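Local coordinates for autophagy protein 5 (Saccharomyces cerevisiae, PDB 2DYO) that takes part in cytoplasm-to-vacuole transport and autophagic vesicle formation, and is required for selective autophagy of the nucleus and of mitochondria, at residues N17-I22 and F118-L123; M252-G257 and T283-K288; L205-S210 and S219-S224; I84-P89 and I134-S139. All blocks are in the same frame, centred on the assembly; numbering follows the deposited sequence.

Contact 1: N17-I22 and F118-L123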
# COMPACT_ATOMS: atom_id res chain seq x y z
N ASN A 17 -0.63 8.51 9.74
CA ASN A 17 0.21 9.63 10.14
C ASN A 17 1.59 9.15 9.70
O ASN A 17 2.00 8.05 10.05
CB ASN A 17 0.20 9.83 11.66
CG ASN A 17 -1.13 10.32 12.19
OD1 ASN A 17 -1.76 11.20 11.60
ND2 ASN A 17 -1.57 9.76 13.31
N VAL A 18 2.30 9.97 8.93
CA VAL A 18 3.63 9.58 8.47
C VAL A 18 4.67 10.65 8.78
O VAL A 18 4.52 11.81 8.40
CB VAL A 18 3.63 9.30 6.95
CG1 VAL A 18 5.05 9.02 6.48
CG2 VAL A 18 2.72 8.12 6.65
N LEU A 19 5.72 10.24 9.47
CA LEU A 19 6.79 11.15 9.82
C LEU A 19 7.97 10.88 8.90
O LEU A 19 8.65 9.87 9.02
CB LEU A 19 7.22 10.94 11.28
CG LEU A 19 8.23 11.95 11.82
CD1 LEU A 19 7.66 13.36 11.68
CD2 LEU A 19 8.56 11.63 13.28
N VAL A 20 8.19 11.79 7.95
CA VAL A 20 9.29 11.64 7.01
C VAL A 20 10.50 12.46 7.46
O VAL A 20 10.38 13.64 7.78
CB VAL A 20 8.88 12.10 5.59
CG1 VAL A 20 10.07 11.96 4.64
CG2 VAL A 20 7.71 11.25 5.09
N SER A 21 11.66 11.82 7.48
CA SER A 21 12.89 12.50 7.85
C SER A 21 13.85 12.43 6.68
O SER A 21 14.01 11.37 6.06
CB SER A 21 13.51 11.84 9.08
OG SER A 21 13.86 10.50 8.80
N ILE A 22 14.49 13.55 6.38
CA ILE A 22 15.44 13.63 5.27
C ILE A 22 16.85 13.53 5.84
O ILE A 22 17.29 14.41 6.57
CB ILE A 22 15.31 14.98 4.53
CG1 ILE A 22 13.85 15.24 4.17
CG2 ILE A 22 16.20 14.98 3.29
CD1 ILE A 22 13.21 14.15 3.32
N PHE A 118 1.76 5.80 13.92
CA PHE A 118 2.36 6.51 12.81
C PHE A 118 3.45 5.70 12.14
O PHE A 118 3.93 4.72 12.70
CB PHE A 118 2.92 7.86 13.27
CG PHE A 118 4.15 7.76 14.13
CD1 PHE A 118 4.13 7.04 15.32
CD2 PHE A 118 5.32 8.42 13.77
CE1 PHE A 118 5.26 6.97 16.13
CE2 PHE A 118 6.45 8.36 14.57
CZ PHE A 118 6.43 7.63 15.75
N LEU A 119 3.81 6.11 10.94
CA LEU A 119 4.84 5.44 10.17
C LEU A 119 6.04 6.36 10.02
O LEU A 119 5.92 7.47 9.48
CB LEU A 119 4.29 5.05 8.79
CG LEU A 119 5.20 4.27 7.85
CD1 LEU A 119 5.63 2.96 8.50
CD2 LEU A 119 4.45 4.01 6.54
N ARG A 120 7.19 5.91 10.50
CA ARG A 120 8.41 6.69 10.43
C ARG A 120 9.20 6.30 9.18
O ARG A 120 9.62 5.16 9.03
CB ARG A 120 9.24 6.44 11.68
CG ARG A 120 10.16 7.58 12.05
CD ARG A 120 10.45 7.57 13.54
NE ARG A 120 10.95 8.86 14.00
CZ ARG A 120 10.99 9.24 15.27
NH1 ARG A 120 10.55 8.42 16.22
NH2 ARG A 120 11.45 10.44 15.60
N ILE A 121 9.40 7.27 8.29
CA ILE A 121 10.12 7.03 7.05
C ILE A 121 11.31 7.98 6.89
O ILE A 121 11.20 9.18 7.15
CB ILE A 121 9.19 7.21 5.83
CG1 ILE A 121 8.10 6.14 5.85
CG2 ILE A 121 10.00 7.17 4.54
CD1 ILE A 121 8.62 4.72 5.71
N HIS A 122 12.44 7.44 6.45
CA HIS A 122 13.65 8.22 6.26
C HIS A 122 14.11 8.12 4.80
O HIS A 122 14.23 7.03 4.26
CB HIS A 122 14.76 7.69 7.18
CG HIS A 122 14.30 7.42 8.58
ND1 HIS A 122 14.61 8.25 9.64
CD2 HIS A 122 13.53 6.43 9.09
CE1 HIS A 122 14.04 7.78 10.74
NE2 HIS A 122 13.38 6.67 10.43
N LEU A 123 14.36 9.27 4.19
CA LEU A 123 14.83 9.33 2.80
C LEU A 123 16.35 9.23 2.86
O LEU A 123 17.00 10.06 3.49
CB LEU A 123 14.43 10.66 2.16
CG LEU A 123 14.15 10.77 0.65
CD1 LEU A 123 14.59 12.13 0.19
CD2 LEU A 123 14.87 9.69 -0.14

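Contact 2: M252-G257 and T283-K288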
# COMPACT_ATOMS: atom_id res chain seq x y z
N MET A 252 -1.93 -15.56 12.21
CA MET A 252 -3.08 -14.67 12.12
C MET A 252 -2.98 -14.01 10.75
O MET A 252 -1.90 -13.62 10.33
CB MET A 252 -3.07 -13.60 13.21
CG MET A 252 -4.14 -12.52 13.02
SD MET A 252 -4.30 -11.39 14.43
CE MET A 252 -2.83 -10.43 14.30
N VAL A 253 -4.11 -13.90 10.06
CA VAL A 253 -4.15 -13.29 8.75
C VAL A 253 -4.60 -11.85 8.89
O VAL A 253 -5.66 -11.59 9.45
CB VAL A 253 -5.13 -14.03 7.83
CG1 VAL A 253 -5.19 -13.35 6.46
CG2 VAL A 253 -4.69 -15.48 7.70
N ILE A 254 -3.78 -10.93 8.40
CA ILE A 254 -4.08 -9.50 8.44
C ILE A 254 -4.23 -8.98 7.02
O ILE A 254 -3.33 -9.14 6.19
CB ILE A 254 -2.94 -8.70 9.12
CG1 ILE A 254 -2.76 -9.16 10.58
CG2 ILE A 254 -3.23 -7.21 9.05
CD1 ILE A 254 -4.01 -9.01 11.43
N CYS A 255 -5.37 -8.37 6.73
CA CYS A 255 -5.64 -7.80 5.42
C CYS A 255 -6.17 -6.40 5.65
O CYS A 255 -7.07 -6.21 6.46
CB CYS A 255 -6.68 -8.64 4.68
SG CYS A 255 -7.06 -8.05 3.02
N GLN A 256 -5.61 -5.41 4.96
CA GLN A 256 -6.07 -4.04 5.13
C GLN A 256 -6.08 -3.64 6.61
O GLN A 256 -7.04 -3.02 7.10
CB GLN A 256 -7.48 -3.87 4.55
CG GLN A 256 -7.53 -3.92 3.02
CD GLN A 256 -7.04 -2.64 2.36
OE1 GLN A 256 -6.67 -1.67 3.03
NE2 GLN A 256 -7.06 -2.62 1.03
N GLY A 257 -5.03 -4.03 7.32
CA GLY A 257 -4.90 -3.68 8.72
C GLY A 257 -5.85 -4.32 9.71
O GLY A 257 -5.84 -3.94 10.89
N THR A 283 -1.08 -10.33 5.22
CA THR A 283 0.13 -10.32 6.02
C THR A 283 -0.02 -11.35 7.13
O THR A 283 -0.99 -11.31 7.89
CB THR A 283 0.36 -8.93 6.62
OG1 THR A 283 0.51 -7.98 5.55
CG2 THR A 283 1.61 -8.91 7.49
N LEU A 284 0.91 -12.29 7.20
CA LEU A 284 0.86 -13.33 8.21
C LEU A 284 1.66 -12.91 9.43
O LEU A 284 2.83 -12.56 9.32
CB LEU A 284 1.43 -14.63 7.65
CG LEU A 284 0.81 -15.10 6.33
CD1 LEU A 284 1.51 -16.38 5.88
CD2 LEU A 284 -0.69 -15.33 6.51
N VAL A 285 1.02 -12.93 10.59
CA VAL A 285 1.70 -12.56 11.83
C VAL A 285 1.51 -13.64 12.89
O VAL A 285 0.44 -14.24 13.01
CB VAL A 285 1.16 -11.22 12.37
CG1 VAL A 285 1.21 -10.15 11.28
CG2 VAL A 285 -0.25 -11.40 12.87
N PRO A 286 2.57 -13.93 13.66
CA PRO A 286 2.45 -14.96 14.69
C PRO A 286 1.47 -14.52 15.78
O PRO A 286 1.47 -13.35 16.18
CB PRO A 286 3.87 -15.09 15.21
CG PRO A 286 4.69 -14.79 13.98
CD PRO A 286 3.98 -13.59 13.42
N ILE A 287 0.64 -15.44 16.26
CA ILE A 287 -0.31 -15.11 17.31
C ILE A 287 0.38 -15.18 18.67
O ILE A 287 0.29 -14.26 19.47
CB ILE A 287 -1.53 -16.06 17.33
CG1 ILE A 287 -2.31 -15.95 16.02
CG2 ILE A 287 -2.44 -15.71 18.50
CD1 ILE A 287 -3.51 -16.88 15.94
N LYS A 288 1.07 -16.29 18.92
CA LYS A 288 1.79 -16.45 20.17
C LYS A 288 3.30 -16.47 19.92
O LYS A 288 3.90 -15.35 19.88
CB LYS A 288 1.35 -17.75 20.85
O HOH W 1 -2.07 -7.02 5.06

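Contact 3: L205-S210 and S219-S224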
# COMPACT_ATOMS: atom_id res chain seq x y z
N LEU A 205 -3.36 -12.73 -5.60
CA LEU A 205 -3.03 -12.74 -4.18
C LEU A 205 -1.54 -12.72 -3.91
O LEU A 205 -0.78 -13.48 -4.51
CB LEU A 205 -3.64 -13.98 -3.53
CG LEU A 205 -3.29 -14.24 -2.05
CD1 LEU A 205 -3.97 -13.19 -1.17
CD2 LEU A 205 -3.76 -15.65 -1.66
N ILE A 206 -1.13 -11.85 -3.00
CA ILE A 206 0.25 -11.76 -2.59
C ILE A 206 0.24 -12.01 -1.09
O ILE A 206 -0.57 -11.42 -0.36
CB ILE A 206 0.85 -10.36 -2.89
CG1 ILE A 206 1.05 -10.23 -4.41
CG2 ILE A 206 2.16 -10.17 -2.13
CD1 ILE A 206 1.54 -8.88 -4.87
N ILE A 207 1.11 -12.91 -0.64
CA ILE A 207 1.19 -13.26 0.78
C ILE A 207 2.56 -12.87 1.31
O ILE A 207 3.57 -13.24 0.72
CB ILE A 207 1.00 -14.77 0.99
CG1 ILE A 207 -0.35 -15.21 0.42
CG2 ILE A 207 1.08 -15.10 2.48
CD1 ILE A 207 -0.59 -16.72 0.46
N GLN A 208 2.59 -12.13 2.40
CA GLN A 208 3.85 -11.69 2.98
C GLN A 208 3.88 -11.89 4.49
O GLN A 208 2.84 -12.03 5.12
CB GLN A 208 4.08 -10.20 2.68
CG GLN A 208 3.12 -9.27 3.44
CD GLN A 208 3.39 -7.78 3.19
OE1 GLN A 208 4.27 -7.43 2.41
NE2 GLN A 208 2.63 -6.92 3.86
N THR A 209 5.08 -11.90 5.05
CA THR A 209 5.25 -12.01 6.50
C THR A 209 5.73 -10.64 6.96
O THR A 209 5.34 -9.63 6.38
CB THR A 209 6.28 -13.09 6.89
OG1 THR A 209 7.52 -12.86 6.21
CG2 THR A 209 5.75 -14.49 6.55
N SER A 210 6.58 -10.58 7.98
CA SER A 210 7.07 -9.30 8.48
C SER A 210 8.45 -8.86 7.99
O SER A 210 9.34 -9.69 7.77
CB SER A 210 7.06 -9.31 10.01
OG SER A 210 7.65 -8.12 10.52
N SER A 219 5.13 -14.25 -1.43
CA SER A 219 4.79 -15.21 -2.47
C SER A 219 3.52 -14.80 -3.18
O SER A 219 2.72 -14.02 -2.65
CB SER A 219 4.61 -16.60 -1.85
OG SER A 219 3.52 -16.59 -0.95
N GLN A 220 3.34 -15.32 -4.39
CA GLN A 220 2.16 -15.02 -5.19
C GLN A 220 1.70 -16.36 -5.76
O GLN A 220 1.94 -16.67 -6.92
CB GLN A 220 2.52 -14.03 -6.31
CG GLN A 220 1.38 -13.71 -7.26
CD GLN A 220 1.79 -12.75 -8.38
OE1 GLN A 220 1.08 -12.59 -9.37
NE2 GLN A 220 2.94 -12.12 -8.22
N PRO A 221 1.01 -17.16 -4.94
CA PRO A 221 0.51 -18.48 -5.33
C PRO A 221 -0.61 -18.41 -6.37
O PRO A 221 -1.40 -17.47 -6.39
CB PRO A 221 0.03 -19.06 -4.01
CG PRO A 221 -0.51 -17.85 -3.30
CD PRO A 221 0.56 -16.81 -3.58
N THR A 222 -0.65 -19.41 -7.24
CA THR A 222 -1.68 -19.48 -8.26
C THR A 222 -2.90 -20.14 -7.61
O THR A 222 -2.81 -21.25 -7.10
CB THR A 222 -1.25 -20.37 -9.45
OG1 THR A 222 -0.03 -19.86 -10.01
CG2 THR A 222 -2.33 -20.38 -10.52
N ILE A 223 -4.02 -19.44 -7.63
CA ILE A 223 -5.25 -19.96 -7.02
C ILE A 223 -6.42 -19.90 -8.00
O ILE A 223 -6.94 -18.82 -8.29
CB ILE A 223 -5.58 -19.16 -5.75
CG1 ILE A 223 -4.45 -19.37 -4.73
CG2 ILE A 223 -6.93 -19.60 -5.19
CD1 ILE A 223 -4.59 -18.55 -3.48
N SER A 224 -6.80 -21.06 -8.52
CA SER A 224 -7.91 -21.17 -9.47
C SER A 224 -9.26 -20.94 -8.79
O SER A 224 -9.50 -21.44 -7.70
CB SER A 224 -7.89 -22.55 -10.14
OG SER A 224 -8.89 -22.65 -11.14
O HOH W 2 -1.56 -14.85 -6.46

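Contact 4: I84-P89 and I134-S139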
# COMPACT_ATOMS: atom_id res chain seq x y z
N ILE A 84 12.91 0.01 2.78
CA ILE A 84 11.49 -0.26 2.61
C ILE A 84 11.09 0.06 1.16
O ILE A 84 11.28 1.19 0.69
CB ILE A 84 10.66 0.58 3.63
CG1 ILE A 84 9.17 0.34 3.43
CG2 ILE A 84 11.00 2.05 3.50
CD1 ILE A 84 8.30 1.09 4.44
N PRO A 85 10.55 -0.93 0.43
CA PRO A 85 10.12 -0.81 -0.97
C PRO A 85 8.99 0.19 -1.20
O PRO A 85 7.94 0.09 -0.57
CB PRO A 85 9.68 -2.23 -1.34
CG PRO A 85 10.22 -3.10 -0.24
CD PRO A 85 10.14 -2.23 0.98
N TRP A 86 9.17 1.14 -2.11
CA TRP A 86 8.10 2.10 -2.36
C TRP A 86 6.99 1.50 -3.22
O TRP A 86 5.87 2.01 -3.22
CB TRP A 86 8.64 3.38 -3.04
CG TRP A 86 9.14 3.17 -4.44
CD1 TRP A 86 10.44 3.05 -4.84
CD2 TRP A 86 8.35 3.01 -5.63
NE1 TRP A 86 10.51 2.80 -6.19
CE2 TRP A 86 9.24 2.77 -6.70
CE3 TRP A 86 6.97 3.03 -5.89
CZ2 TRP A 86 8.80 2.56 -8.01
CZ3 TRP A 86 6.53 2.82 -7.19
CH2 TRP A 86 7.45 2.59 -8.24
N ASN A 87 7.29 0.42 -3.94
CA ASN A 87 6.31 -0.18 -4.84
C ASN A 87 5.23 -1.08 -4.25
O ASN A 87 4.73 -1.99 -4.92
CB ASN A 87 7.03 -0.90 -6.00
CG ASN A 87 8.04 -1.93 -5.52
OD1 ASN A 87 7.90 -3.13 -5.77
ND2 ASN A 87 9.08 -1.46 -4.86
N TYR A 88 4.88 -0.85 -2.99
CA TYR A 88 3.80 -1.60 -2.35
C TYR A 88 2.91 -0.53 -1.75
O TYR A 88 3.40 0.52 -1.35
CB TYR A 88 4.32 -2.50 -1.22
CG TYR A 88 5.06 -3.71 -1.73
CD1 TYR A 88 6.43 -3.64 -2.00
CD2 TYR A 88 4.39 -4.90 -1.98
CE1 TYR A 88 7.11 -4.74 -2.52
CE2 TYR A 88 5.07 -6.01 -2.50
CZ TYR A 88 6.43 -5.91 -2.76
OH TYR A 88 7.09 -7.00 -3.28
N PRO A 89 1.59 -0.77 -1.69
CA PRO A 89 0.73 0.26 -1.11
C PRO A 89 1.23 0.59 0.30
O PRO A 89 1.71 -0.29 1.01
CB PRO A 89 -0.65 -0.40 -1.08
CG PRO A 89 -0.60 -1.33 -2.26
CD PRO A 89 0.80 -1.92 -2.16
N ILE A 134 13.98 -0.98 -5.65
CA ILE A 134 13.86 -0.19 -6.86
C ILE A 134 14.08 1.25 -6.40
O ILE A 134 13.31 1.77 -5.60
CB ILE A 134 12.45 -0.27 -7.48
CG1 ILE A 134 12.11 -1.72 -7.80
CG2 ILE A 134 12.38 0.60 -8.73
CD1 ILE A 134 10.69 -1.89 -8.32
N PRO A 135 15.14 1.91 -6.90
CA PRO A 135 15.43 3.29 -6.51
C PRO A 135 14.34 4.30 -6.90
O PRO A 135 13.57 4.07 -7.82
CB PRO A 135 16.76 3.57 -7.21
CG PRO A 135 16.65 2.76 -8.47
CD PRO A 135 16.05 1.46 -7.97
N ILE A 136 14.29 5.41 -6.16
CA ILE A 136 13.32 6.46 -6.43
C ILE A 136 13.80 7.19 -7.68
O ILE A 136 14.91 7.72 -7.71
CB ILE A 136 13.23 7.44 -5.25
CG1 ILE A 136 12.72 6.69 -4.01
CG2 ILE A 136 12.32 8.62 -5.60
CD1 ILE A 136 12.97 7.41 -2.69
N ALA A 137 12.97 7.21 -8.72
CA ALA A 137 13.36 7.83 -9.98
C ALA A 137 13.12 9.33 -10.13
O ALA A 137 12.41 9.96 -9.34
CB ALA A 137 12.69 7.09 -11.14
N SER A 138 13.74 9.87 -11.17
CA SER A 138 13.62 11.27 -11.53
C SER A 138 12.50 11.31 -12.57
O SER A 138 11.89 12.36 -12.82
CB SER A 138 14.93 11.77 -12.15
OG SER A 138 15.38 10.91 -13.19
N SER A 139 12.23 10.15 -13.17
CA SER A 139 11.17 10.00 -14.16
C SER A 139 9.83 10.13 -13.43
O SER A 139 9.46 9.25 -12.65
CB SER A 139 11.28 8.62 -14.82
OG SER A 139 10.27 8.41 -15.78
O HOH W 3 11.92 0.80 -3.49
O HOH W 4 11.58 -1.91 -4.21

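Contact 1: N17-I22 and F118-L123
Val18 lies beside Leu119, and Val18 CG2 meets Leu119 CB at 4.1 Å on the buried face of two parallel strands. There Val18, Val20 and Ile22 stand level with Leu119, Ile121 and Leu123. Branched carbons suit this place because they fill the space near the main chain: Val18 CG1 reaches diagonally to Ile121 CG1 at 4.2 Å. At the far end Ile22 CD1 rests on Leu123 CB at 3.9 Å, and Ile55 of helix 52-59 covers both residues. Between the strands run five N-H to O bonds, Ile121 N to Leu19 O (2.8 Å) being the straightest at 170°. These are the first and last strands of this sheet, the central parallel pair of the ubiquitin-like (beta-grasp) fold of UblA, with helix 52-59 packed against the face of Ile22 and Leu123. The other face is more open to solvent. Leu19 puts CB at the edge of the Phe118 ring, 4.0 Å from CD2. Its CD2 lies over one face of the Arg120 guanidinium, 3.7 Å from NE; the extended arginine chain carries the charge outward. Aromatic side chains of another protein's chain pack on Asn17, Leu19 and Phe118.

Contact 2: M252-G257 and T283-K288
Val253 and Leu284 stand side by side and point the same way from a pair of antiparallel strands, with Val253 CG2 4.2 Å from Leu284 CD2. On the opposite face Ile254 and Val285 cross at about a right angle, so that Ile254 CG1 comes to 4.1 Å from Val285 CG2. That methyl also lies by Met252 CB, since Val285 CG2 sits between the backbone N and the carbonyl carbon. The unbranched methionine crosses the valine at a slant, through CB and CG; the position of its CE is doubtful. Past the strand end, Ile287 folds back and brings CG1 to 3.7 Å from Met252 CB. Beta-branched residues suit the extended backbone, which is bonded in both directions at Met252-Val285 and Ile254-Thr283; Thr283 N to Ile254 O is 2.7 Å. Threonine adds a hydroxyl to this face: a water accepts from Thr283 OG1 at 2.8 Å and donates to Ile254 O at 2.7 Å. Ile254 O is thus gripped twice, and Thr283 OG1 in turn accepts a bond from Gln208 NE2. Antiparallel pairing of the last strand, 280-286, with strand 251-255 is the arrangement of a beta-grasp sheet, here that of the UblB domain.

Contact 3: L205-S210 and S219-S224
Pro221 sets CG of its ring against Leu205 CD2 and Ile207 CD1. This is the edge of the UblB ubiquitin-like sheet, where the first strand meets the short second strand of its opening hairpin. The bump is CG of the proline; the notch is made by the two side chains, which alternate with Ile206 and so project on one side of the strand. Ile207 CD1 comes to 3.9 Å from Pro221 CG, the two side chains crossing at about a right angle. Leu205 has CG anti to the backbone N (chi1 174°); its CD2 lies 4.3 Å from the same proline carbon. A second bump follows, Ile223 CD1 coming to 3.5 Å from Leu205 CD2. Asp238 of helix 236-239 touches both Pro221 and Ile223. Regular pairing is brief: Ile207 and Ser219 exchange two backbone bonds, Ile207 N to Ser219 O being nearly straight at 171°. Proline, lacking an N-H, suits the point where pairing stops; its CD occupies the side facing Leu205 O. Beyond it the chains part enough for a water, which accepts from Leu205 N at 2.9 Å and lies 2.6 Å from Pro221 O, to which it probably donates.

Contact 4: I84-P89 and I134-S139
Trp86 and Ile134 meet where two irregular loops approach each other, the first turning tightly at Trp86 and Asn87, the second extended at Ile134 (phi -88°, psi 118°). Their backbones are joined through a water that accepts from Trp86 N at 3.1 Å and donates to Ile134 O at 2.7 Å. Of the side chains, the indole is the main one. Its CB points toward the other loop, CG lies between the backbone N and the carbonyl carbon (chi1 67°), and Ile134 O lies at the edge of the ring, near its plane, 3.0 Å from NE1. Ile134 crosses the indole, bringing CG2 to 4.1 Å from CZ2. Its other branch ends at CD1, which packs on the amide of Asn87, 3.8 Å from ND2. Isoleucine suits the spot because its two arms serve two partners. Phe77 and Gln142 also touch the tryptophan, which therefore lies between the UblA sheet and helix 142-159 of the helical region. A second water accepts from both Asn87 ND2 (2.6 Å) and Ile134 N (2.9 Å). The chemistry implies a join of mixed character: large apolar groups pack directly, while waters bond to backbone groups and to the Asn87 amide, linking the two loops.

How the contacts relate
Contacts 1, 2 and 3 are sheet pairings, whereas contact 4 joins loops. Contact 1 belongs to the UblA sheet and contacts 2 and 3 to the UblB sheet; both sheets share the strand order 2-1-5-3-4. Contacts 2 and 3 hold neighbouring strands, 280-286 and 205-208, with Leu284 packing on Ile207. Contact 2 is the one that counts as buried; the others are partly buried, and contact 1 has one buried and one more open face. Contact 3, at a sheet edge, pairs only briefly before water takes over, and contact 4 combines direct apolar packing with bridging waters. Contact 4 touches contact 1 through Ile84 on Ile121 and Ile136 on Leu123, so apolar packing runs from the UblA sheet into the loops.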